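Local coordinates for protein putative adhesin (Komagataella phaffii, PDB 5FX8) that may act as an adhesion protein in cell-cell interaction, seen here as its N-terminal part with two cohesin-like domains, at residues C[54-59]-C[108-113]; C[62-67]-C[83-88]; C[10-15]-C[24-29]. All coordinates share one frame; numbering follows the deposited sequence.

All three contacts lie in the first cohesin-like domain and reach one mixed sheet. Interactions 1 and 3 are partly buried and share a seam, because strand 101-114 pairs with strand 25-31: F25 N lies 2.7 Å from L112 O, and K113 packs on W24. Each has antiparallel backbone bonds, but interaction 1 adds leucine and phenylalanine packing, whereas interaction 3 couples a valine pair to a turn whose E12 and R13 have charged partners in R308 and D23. Interaction 2 is a surface contact held by a carboxylate, a phenol and a serine. It is nested within the chain loop closed by interaction 1 and touches it through F56 and S66, while staying about 8 Å from interaction 3 at the nearest atoms.

Interaction 1. Residues C[54-59]-C[108-113]; sequences LEFVQY and VFFTLK
The F56 ring carries L112 CD2 over the centre of one face, 3.6 Å from the centroid and only 9° off the normal, a CH-pi contact. At its edge, in the ring plane, it meets F110 CD1. The two phenylalanines thus form an edge-to-face pair, with the F56 edge toward one face of F110: the centroids are 5.4 Å apart, the planes 73° apart, and F56 CZ stands above the F110 face, offset toward the rim. F56 CB points away from strand 101-114, yet the ring returns to it, with CG beside its own backbone N (chi1 -80°). The other L112 methyl, CD1, packs 3.6 Å from L54 CB, the two leucine side chains crossing at about a right angle. V57 CG2 rests 3.5 Å from K113 CG, on the aliphatic start of the lysine, whose ammonium end makes a cation-pi contact with W24. The backbone joins at one antiparallel hydrogen-bonded pair: E55 N donates to K113 O at 3.0 Å, and K113 N to E55 O at 3.2 Å. Further along, V57 N bonds to S307 OG instead. With just two backbone bonds here, the grip between the segments comes largely from apolar surfaces, F56 and L112 being buried in the domain interior while the E55 side chain stays at the exposed margin.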
loop_
_atom_site.group_PDB
_atom_site.type_symbol
_atom_site.label_atom_id
_atom_site.label_comp_id
_atom_site.label_asym_id
_atom_site.label_seq_id
_atom_site.Cartn_x
_atom_site.Cartn_y
_atom_site.Cartn_z
ATOM N N LEU C 54 -55.954 35.506 -10.544
ATOM C CA LEU C 54 -56.040 34.777 -11.804
ATOM C C LEU C 54 -55.912 35.722 -12.990
ATOM O O LEU C 54 -56.326 36.875 -12.936
ATOM C CB LEU C 54 -57.351 34.011 -11.893
ATOM C CG LEU C 54 -57.554 32.994 -10.779
ATOM C CD1 LEU C 54 -58.843 32.302 -10.946
ATOM C CD2 LEU C 54 -56.452 31.997 -10.783
ATOM N N GLU C 55 -55.301 35.231 -14.055
ATOM C CA GLU C 55 -55.058 36.040 -15.236
ATOM C C GLU C 55 -55.218 35.189 -16.481
ATOM O O GLU C 55 -54.939 33.992 -16.471
ATOM C CB GLU C 55 -53.667 36.665 -15.204
ATOM C CG GLU C 55 -53.528 37.743 -14.149
ATOM C CD GLU C 55 -52.259 38.540 -14.280
ATOM O OE1 GLU C 55 -51.266 37.992 -14.799
ATOM O OE2 GLU C 55 -52.262 39.720 -13.870
ATOM N N PHE C 56 -55.712 35.811 -17.540
ATOM C CA PHE C 56 -55.692 35.199 -18.858
ATOM C C PHE C 56 -54.313 35.383 -19.437
ATOM O O PHE C 56 -53.665 36.387 -19.158
ATOM C CB PHE C 56 -56.711 35.847 -19.781
ATOM C CG PHE C 56 -58.093 35.372 -19.571
ATOM C CD1 PHE C 56 -58.558 34.275 -20.241
ATOM C CD2 PHE C 56 -58.923 36.019 -18.708
ATOM C CE1 PHE C 56 -59.814 33.835 -20.065
ATOM C CE2 PHE C 56 -60.179 35.574 -18.517
ATOM C CZ PHE C 56 -60.628 34.470 -19.207
ATOM N N VAL C 57 -53.850 34.407 -20.217
ATOM C CA VAL C 57 -52.523 34.467 -20.825
ATOM C C VAL C 57 -52.677 34.555 -22.334
ATOM O O VAL C 57 -53.275 33.679 -22.962
ATOM C CB VAL C 57 -51.654 33.267 -20.436
ATOM C CG1 VAL C 57 -50.267 33.390 -21.082
ATOM C CG2 VAL C 57 -51.555 33.159 -18.945
ATOM N N GLN C 58 -52.091 35.573 -22.920
ATOM C CA GLN C 58 -52.334 35.899 -24.310
ATOM C C GLN C 58 -51.174 35.426 -25.176
ATOM O O GLN C 58 -50.036 35.844 -24.975
ATOM C CB GLN C 58 -52.556 37.403 -24.443
ATOM C CG GLN C 58 -53.903 37.834 -23.920
ATOM C CD GLN C 58 -53.913 39.242 -23.401
ATOM O OE1 GLN C 58 -54.634 40.109 -23.911
ATOM N NE2 GLN C 58 -53.112 39.487 -22.364
ATOM N N TYR C 59 -51.461 34.555 -26.131
ATOM C CA TYR C 59 -50.514 34.297 -27.208
ATOM C C TYR C 59 -51.278 33.942 -28.484
ATOM O O TYR C 59 -52.058 32.988 -28.506
ATOM C CB TYR C 59 -49.503 33.188 -26.853
ATOM C CG TYR C 59 -48.393 33.136 -27.874
ATOM C CD1 TYR C 59 -47.373 34.073 -27.859
ATOM C CD2 TYR C 59 -48.401 32.205 -28.894
ATOM C CE1 TYR C 59 -46.370 34.055 -28.810
ATOM C CE2 TYR C 59 -47.402 32.185 -29.852
ATOM C CZ TYR C 59 -46.390 33.117 -29.798
ATOM O OH TYR C 59 -45.387 33.126 -30.730
ATOM N N VAL C 108 -68.360 25.741 -19.260
ATOM C CA VAL C 108 -67.398 26.627 -19.896
ATOM C C VAL C 108 -66.186 26.714 -18.984
ATOM O O VAL C 108 -66.312 27.013 -17.793
ATOM C CB VAL C 108 -68.000 28.018 -20.172
ATOM C CG1 VAL C 108 -66.899 29.056 -20.382
ATOM C CG2 VAL C 108 -68.901 27.981 -21.388
ATOM N N PHE C 109 -65.014 26.430 -19.527
ATOM C CA PHE C 109 -63.794 26.557 -18.754
ATOM C C PHE C 109 -62.759 27.362 -19.518
ATOM O O PHE C 109 -62.758 27.416 -20.748
ATOM C CB PHE C 109 -63.231 25.191 -18.358
ATOM C CG PHE C 109 -62.570 24.447 -19.466
ATOM C CD1 PHE C 109 -61.247 24.676 -19.779
ATOM C CD2 PHE C 109 -63.252 23.459 -20.145
ATOM C CE1 PHE C 109 -60.640 23.991 -20.778
ATOM C CE2 PHE C 109 -62.638 22.759 -21.142
ATOM C CZ PHE C 109 -61.331 23.026 -21.457
ATOM N N PHE C 110 -61.898 28.009 -18.764
ATOM C CA PHE C 110 -60.707 28.640 -19.282
ATOM C C PHE C 110 -59.525 28.235 -18.414
ATOM O O PHE C 110 -59.692 27.901 -17.239
ATOM C CB PHE C 110 -60.825 30.147 -19.283
ATOM C CG PHE C 110 -61.923 30.671 -20.130
ATOM C CD1 PHE C 110 -61.726 30.894 -21.482
ATOM C CD2 PHE C 110 -63.150 30.986 -19.575
ATOM C CE1 PHE C 110 -62.742 31.424 -22.270
ATOM C CE2 PHE C 110 -64.168 31.507 -20.354
ATOM C CZ PHE C 110 -63.966 31.721 -21.701
ATOM N N THR C 111 -58.327 28.257 -19.001
ATOM C CA THR C 111 -57.102 27.973 -18.271
ATOM C C THR C 111 -56.422 29.297 -17.944
ATOM O O THR C 111 -56.074 30.068 -18.838
ATOM C CB THR C 111 -56.158 27.043 -19.043
ATOM O OG1 THR C 111 -55.711 27.676 -20.243
ATOM C CG2 THR C 111 -56.833 25.754 -19.397
ATOM N N LEU C 112 -56.227 29.546 -16.663
ATOM C CA LEU C 112 -55.614 30.773 -16.192
ATOM C C LEU C 112 -54.321 30.443 -15.461
ATOM O O LEU C 112 -54.105 29.319 -15.011
ATOM C CB LEU C 112 -56.565 31.539 -15.263
ATOM C CG LEU C 112 -57.961 31.762 -15.828
ATOM C CD1 LEU C 112 -58.833 32.506 -14.859
ATOM C CD2 LEU C 112 -57.843 32.556 -17.073
ATOM N N LYS C 113 -53.456 31.438 -15.358
ATOM C CA LYS C 113 -52.253 31.380 -14.547
ATOM C C LYS C 113 -52.400 32.311 -13.352
ATOM O O LYS C 113 -53.171 33.272 -13.378
ATOM C CB LYS C 113 -51.026 31.789 -15.356
ATOM C CG LYS C 113 -50.628 30.841 -16.456
ATOM C CD LYS C 113 -50.259 29.464 -15.925
ATOM C CE LYS C 113 -49.236 28.773 -16.820
ATOM N NZ LYS C 113 -47.926 29.515 -16.847
#

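Interaction 2. Residues C[62-67]-C[83-88]; sequences SVDPSV and FDYDSH
D64 OD1 accepts three hydrogen bonds: from Y85 OH at 2.9 Å, from S66 OG at 2.7 Å and from S66 N at 2.8 Å. The three come from different directions. S66 OG arrives on the syn side and S66 N on the anti side, each moderately out of the carboxylate plane, while the phenol stands well above that plane, 62° out of it. D64 and Y85 reach toward each other tip to tip, their carboxylate and ring planes 65° apart, and D64 OD2 sits 3.1 Å from Y85 CE1 at the ring's edge. Three donors on one oxygen would favour a negatively charged carboxylate. The aspartate CB points toward segment 83-88, and CG is anti to the backbone N (chi1 -177°). The bond from S66 N makes an Asx turn at D64, overlaid on a type I beta turn from D64 to V67; this turn leads into strand 68-72 of the first cohesin-like domain and is set against F83 of the neighbouring antiparallel strand 77-84. S66 OG also lies by that strand, 3.2 Å from F83 CB, and accepts a weak bond from F83 N; S66 O bonds to T81 OG1. F83 and Y85 meet within their own segment, F83 CD2 lying 3.7 Å above the centre of the Y85 ring. Both side chains, and that of S66, also pack on F56, whose ring meets the F83 ring.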
loop_
_atom_site.group_PDB
_atom_site.type_symbol
_atom_site.label_atom_id
_atom_site.label_comp_id
_atom_site.label_asym_id
_atom_site.label_seq_id
_atom_site.Cartn_x
_atom_site.Cartn_y
_atom_site.Cartn_z
ATOM N N SER C 62 -51.650 39.701 -29.582
ATOM C CA SER C 62 -52.791 40.499 -29.997
ATOM C C SER C 62 -54.125 39.781 -29.845
ATOM O O SER C 62 -55.172 40.400 -30.065
ATOM C CB SER C 62 -52.604 40.946 -31.452
ATOM O OG SER C 62 -52.234 39.866 -32.287
ATOM N N VAL C 63 -54.122 38.509 -29.469
ATOM C CA VAL C 63 -55.333 37.706 -29.415
ATOM C C VAL C 63 -55.787 37.585 -27.972
ATOM O O VAL C 63 -55.024 37.150 -27.101
ATOM C CB VAL C 63 -55.109 36.320 -30.031
ATOM C CG1 VAL C 63 -56.338 35.473 -29.826
ATOM C CG2 VAL C 63 -54.758 36.458 -31.488
ATOM N N ASP C 64 -57.046 37.940 -27.733
ATOM C CA ASP C 64 -57.649 37.867 -26.416
ATOM C C ASP C 64 -58.270 36.494 -26.246
ATOM O O ASP C 64 -59.235 36.171 -26.950
ATOM C CB ASP C 64 -58.689 38.953 -26.277
ATOM C CG ASP C 64 -59.328 38.997 -24.922
ATOM O OD1 ASP C 64 -59.409 37.964 -24.236
ATOM O OD2 ASP C 64 -59.799 40.082 -24.568
ATOM N N PRO C 65 -57.765 35.656 -25.339
ATOM C CA PRO C 65 -58.266 34.283 -25.242
ATOM C C PRO C 65 -59.608 34.190 -24.568
ATOM O O PRO C 65 -60.209 33.109 -24.547
ATOM C CB PRO C 65 -57.184 33.581 -24.420
ATOM C CG PRO C 65 -56.567 34.660 -23.610
ATOM C CD PRO C 65 -56.656 35.914 -24.411
ATOM N N SER C 66 -60.108 35.279 -24.030
ATOM C CA SER C 66 -61.387 35.188 -23.359
ATOM C C SER C 66 -62.564 35.400 -24.288
ATOM O O SER C 66 -63.703 35.235 -23.852
ATOM C CB SER C 66 -61.455 36.195 -22.228
ATOM O OG SER C 66 -61.574 37.476 -22.779
ATOM N N VAL C 67 -62.330 35.751 -25.543
ATOM C CA VAL C 67 -63.399 36.131 -26.456
ATOM C C VAL C 67 -63.712 34.944 -27.350
ATOM O O VAL C 67 -62.949 34.603 -28.253
ATOM C CB VAL C 67 -63.025 37.365 -27.277
ATOM C CG1 VAL C 67 -64.192 37.781 -28.108
ATOM C CG2 VAL C 67 -62.602 38.494 -26.361
ATOM N N PHE C 83 -64.079 39.173 -21.523
ATOM C CA PHE C 83 -63.553 39.533 -20.210
ATOM C C PHE C 83 -63.194 41.004 -20.216
ATOM O O PHE C 83 -62.575 41.494 -21.160
ATOM C CB PHE C 83 -62.318 38.700 -19.865
ATOM C CG PHE C 83 -61.786 38.903 -18.471
ATOM C CD1 PHE C 83 -62.511 38.513 -17.371
ATOM C CD2 PHE C 83 -60.522 39.428 -18.271
ATOM C CE1 PHE C 83 -62.004 38.684 -16.114
ATOM C CE2 PHE C 83 -60.024 39.593 -17.019
ATOM C CZ PHE C 83 -60.761 39.225 -15.944
ATOM N N ASP C 84 -63.601 41.705 -19.179
ATOM C CA ASP C 84 -63.196 43.084 -18.977
ATOM C C ASP C 84 -61.914 43.073 -18.153
ATOM O O ASP C 84 -61.922 42.676 -16.990
ATOM C CB ASP C 84 -64.312 43.860 -18.288
ATOM C CG ASP C 84 -64.020 45.322 -18.197
ATOM O OD1 ASP C 84 -62.867 45.702 -18.429
ATOM O OD2 ASP C 84 -64.938 46.097 -17.879
ATOM N N TYR C 85 -60.818 43.519 -18.753
ATOM C CA TYR C 85 -59.523 43.504 -18.096
ATOM C C TYR C 85 -59.346 44.639 -17.099
ATOM O O TYR C 85 -58.419 44.582 -16.293
ATOM C CB TYR C 85 -58.415 43.542 -19.147
ATOM C CG TYR C 85 -58.257 42.234 -19.896
ATOM C CD1 TYR C 85 -59.075 41.924 -20.976
ATOM C CD2 TYR C 85 -57.301 41.300 -19.507
ATOM C CE1 TYR C 85 -58.944 40.743 -21.636
ATOM C CE2 TYR C 85 -57.157 40.127 -20.163
ATOM C CZ TYR C 85 -57.975 39.853 -21.230
ATOM O OH TYR C 85 -57.831 38.672 -21.894
ATOM N N ASP C 86 -60.211 45.649 -17.125
ATOM C CA ASP C 86 -60.210 46.740 -16.157
ATOM C C ASP C 86 -61.010 46.401 -14.908
ATOM O O ASP C 86 -60.546 46.652 -13.791
ATOM C CB ASP C 86 -60.777 48.016 -16.786
ATOM C CG ASP C 86 -59.927 48.537 -17.940
ATOM O OD1 ASP C 86 -58.692 48.331 -17.934
ATOM O OD2 ASP C 86 -60.503 49.162 -18.857
ATOM N N SER C 87 -62.200 45.831 -15.060
ATOM C CA SER C 87 -63.007 45.491 -13.898
ATOM C C SER C 87 -62.884 44.038 -13.467
ATOM O O SER C 87 -63.359 43.697 -12.383
ATOM C CB SER C 87 -64.470 45.805 -14.171
ATOM O OG SER C 87 -64.878 45.084 -15.298
ATOM N N HIS C 88 -62.276 43.182 -14.283
ATOM C CA HIS C 88 -62.086 41.769 -13.957
ATOM C C HIS C 88 -63.413 41.021 -13.910
ATOM O O HIS C 88 -63.636 40.157 -13.069
ATOM C CB HIS C 88 -61.283 41.594 -12.668
ATOM C CG HIS C 88 -59.874 42.071 -12.796
ATOM N ND1 HIS C 88 -58.811 41.215 -12.988
ATOM C CD2 HIS C 88 -59.356 43.321 -12.816
ATOM C CE1 HIS C 88 -57.697 41.917 -13.102
ATOM N NE2 HIS C 88 -57.999 43.197 -12.993
#

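Interaction 3. Residues C[10-15]-C[24-29]; sequences VSERTD and WFVVSF
V10 and V26 pair as antiparallel hydrogen-bonded residues, joining strands 4-11 and 25-31 in the sheet of the first cohesin-like domain. V26 N donates to V10 O at 2.9 Å, the donor tilted from the carbonyl plane; the return bond from V10 N to V26 O is weak. The same V10 O receives a CA-H...O contact from F25 CA at 3.2 Å. The two valine side chains lie side by side, pointing the same way, with V10 CG2 4.0 Å from V26 CB. S11 and F25, the next, non-hydrogen-bonded pair, turn their side chains to the opposite face of the sheet, where both rest on A19. S11 OG is held by D23 OD2 and also receives weak bonds from R13 N and T14 N. E12 leaves the strand, but its N still reaches W24 O at 2.7 Å with a nearly straight N-H (171°). Its CG is anti to the backbone N (chi1 -180°), and the extended chain runs alongside W24, in the same direction. The carboxylate is turned 79° from the indole plane, with OE1 3.3 Å from W24 CB; that oxygen has its charged partner in R308, which also makes a cation-pi contact with W24. On the valine face of the sheet, V26 CG2 packs against E12 CB at 3.9 Å. R13 NE makes a salt bridge with D23 OD2, and the same arginine makes a cation-pi contact with Y20. The turn closes where D15 N donates back to S11 O at 2.6 Å.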
loop_
_atom_site.group_PDB
_atom_site.type_symbol
_atom_site.label_atom_id
_atom_site.label_comp_id
_atom_site.label_asym_id
_atom_site.label_seq_id
_atom_site.Cartn_x
_atom_site.Cartn_y
_atom_site.Cartn_z
ATOM N N VAL C 10 -59.243 23.754 -10.526
ATOM C CA VAL C 10 -58.293 22.681 -10.295
ATOM C C VAL C 10 -57.051 22.987 -11.111
ATOM O O VAL C 10 -57.027 23.911 -11.927
ATOM C CB VAL C 10 -58.840 21.293 -10.670
ATOM C CG1 VAL C 10 -60.130 21.034 -9.958
ATOM C CG2 VAL C 10 -59.032 21.190 -12.149
ATOM N N SER C 11 -56.016 22.197 -10.874
ATOM C CA SER C 11 -54.763 22.317 -11.599
ATOM C C SER C 11 -54.854 21.488 -12.867
ATOM O O SER C 11 -55.266 20.329 -12.819
ATOM C CB SER C 11 -53.599 21.837 -10.736
ATOM O OG SER C 11 -52.425 21.685 -11.502
ATOM N N GLU C 12 -54.480 22.084 -13.998
ATOM C CA GLU C 12 -54.432 21.309 -15.232
ATOM C C GLU C 12 -53.404 20.189 -15.130
ATOM O O GLU C 12 -53.590 19.115 -15.714
ATOM C CB GLU C 12 -54.145 22.230 -16.420
ATOM C CG GLU C 12 -54.077 21.540 -17.765
ATOM C CD GLU C 12 -54.271 22.476 -18.979
ATOM O OE1 GLU C 12 -53.600 23.522 -19.100
ATOM O OE2 GLU C 12 -55.120 22.148 -19.825
ATOM N N ARG C 13 -52.347 20.404 -14.347
ATOM C CA ARG C 13 -51.297 19.404 -14.182
ATOM C C ARG C 13 -51.798 18.190 -13.412
ATOM O O ARG C 13 -51.686 17.057 -13.884
ATOM C CB ARG C 13 -50.108 20.047 -13.477
ATOM C CG ARG C 13 -48.960 19.140 -13.197
ATOM C CD ARG C 13 -47.824 19.912 -12.555
ATOM N NE ARG C 13 -48.154 20.435 -11.231
ATOM C CZ ARG C 13 -48.088 19.733 -10.100
ATOM N NH1 ARG C 13 -47.725 18.459 -10.118
ATOM N NH2 ARG C 13 -48.413 20.299 -8.942
ATOM N N THR C 14 -52.368 18.401 -12.233
ATOM C CA THR C 14 -52.797 17.289 -11.397
ATOM C C THR C 14 -54.244 16.885 -11.613
ATOM O O THR C 14 -54.598 15.750 -11.277
ATOM C CB THR C 14 -52.616 17.639 -9.931
ATOM O OG1 THR C 14 -53.555 18.662 -9.590
ATOM C CG2 THR C 14 -51.217 18.151 -9.688
ATOM N N ASP C 15 -55.082 17.781 -12.153
ATOM C CA ASP C 15 -56.530 17.572 -12.261
ATOM C C ASP C 15 -57.172 17.477 -10.877
ATOM O O ASP C 15 -58.153 16.765 -10.667
ATOM C CB ASP C 15 -56.850 16.334 -13.116
ATOM C CG ASP C 15 -58.274 16.342 -13.705
ATOM O OD1 ASP C 15 -59.139 17.128 -13.264
ATOM O OD2 ASP C 15 -58.540 15.527 -14.612
ATOM N N TRP C 24 -51.212 25.894 -14.820
ATOM C CA TRP C 24 -52.463 26.311 -15.429
ATOM C C TRP C 24 -53.610 25.824 -14.554
ATOM O O TRP C 24 -53.682 24.637 -14.220
ATOM C CB TRP C 24 -52.627 25.731 -16.832
ATOM C CG TRP C 24 -51.716 26.243 -17.878
ATOM C CD1 TRP C 24 -50.618 25.618 -18.381
ATOM C CD2 TRP C 24 -51.842 27.470 -18.603
ATOM N NE1 TRP C 24 -50.030 26.390 -19.350
ATOM C CE2 TRP C 24 -50.768 27.531 -19.510
ATOM C CE3 TRP C 24 -52.742 28.536 -18.557
ATOM C CZ2 TRP C 24 -50.579 28.609 -20.358
ATOM C CZ3 TRP C 24 -52.549 29.604 -19.394
ATOM C CH2 TRP C 24 -51.482 29.636 -20.281
ATOM N N PHE C 25 -54.504 26.747 -14.193
ATOM C CA PHE C 25 -55.692 26.467 -13.402
ATOM C C PHE C 25 -56.914 26.444 -14.304
ATOM O O PHE C 25 -57.268 27.462 -14.902
ATOM C CB PHE C 25 -55.873 27.518 -12.320
ATOM C CG PHE C 25 -54.816 27.487 -11.279
ATOM C CD1 PHE C 25 -53.597 28.104 -11.490
ATOM C CD2 PHE C 25 -55.039 26.837 -10.074
ATOM C CE1 PHE C 25 -52.625 28.068 -10.514
ATOM C CE2 PHE C 25 -54.061 26.809 -9.099
ATOM C CZ PHE C 25 -52.855 27.427 -9.319
ATOM N N VAL C 26 -57.553 25.284 -14.392
ATOM C CA VAL C 26 -58.796 25.113 -15.132
ATOM C C VAL C 26 -59.916 25.751 -14.318
ATOM O O VAL C 26 -60.329 25.203 -13.295
ATOM C CB VAL C 26 -59.065 23.627 -15.372
ATOM C CG1 VAL C 26 -60.325 23.415 -16.152
ATOM C CG2 VAL C 26 -57.907 23.036 -16.080
ATOM N N VAL C 27 -60.402 26.908 -14.750
ATOM C CA VAL C 27 -61.523 27.582 -14.095
ATOM C C VAL C 27 -62.798 27.229 -14.852
ATOM O O VAL C 27 -63.017 27.731 -15.953
ATOM C CB VAL C 27 -61.324 29.098 -14.051
ATOM C CG1 VAL C 27 -62.494 29.740 -13.387
ATOM C CG2 VAL C 27 -60.094 29.431 -13.305
ATOM N N SER C 28 -63.661 26.404 -14.259
ATOM C CA SER C 28 -64.820 25.817 -14.928
ATOM C C SER C 28 -66.129 26.440 -14.456
ATOM O O SER C 28 -66.410 26.483 -13.260
ATOM C CB SER C 28 -64.872 24.316 -14.688
ATOM O OG SER C 28 -63.739 23.697 -15.243
ATOM N N PHE C 29 -66.951 26.870 -15.402
ATOM C CA PHE C 29 -68.250 27.468 -15.103
ATOM C C PHE C 29 -69.317 26.458 -15.489
ATOM O O PHE C 29 -69.563 26.234 -16.670
ATOM C CB PHE C 29 -68.428 28.794 -15.843
ATOM C CG PHE C 29 -67.441 29.840 -15.436
ATOM C CD1 PHE C 29 -66.214 29.940 -16.070
ATOM C CD2 PHE C 29 -67.718 30.697 -14.393
ATOM C CE1 PHE C 29 -65.291 30.881 -15.692
ATOM C CE2 PHE C 29 -66.811 31.654 -14.016
ATOM C CZ PHE C 29 -65.589 31.742 -14.671
#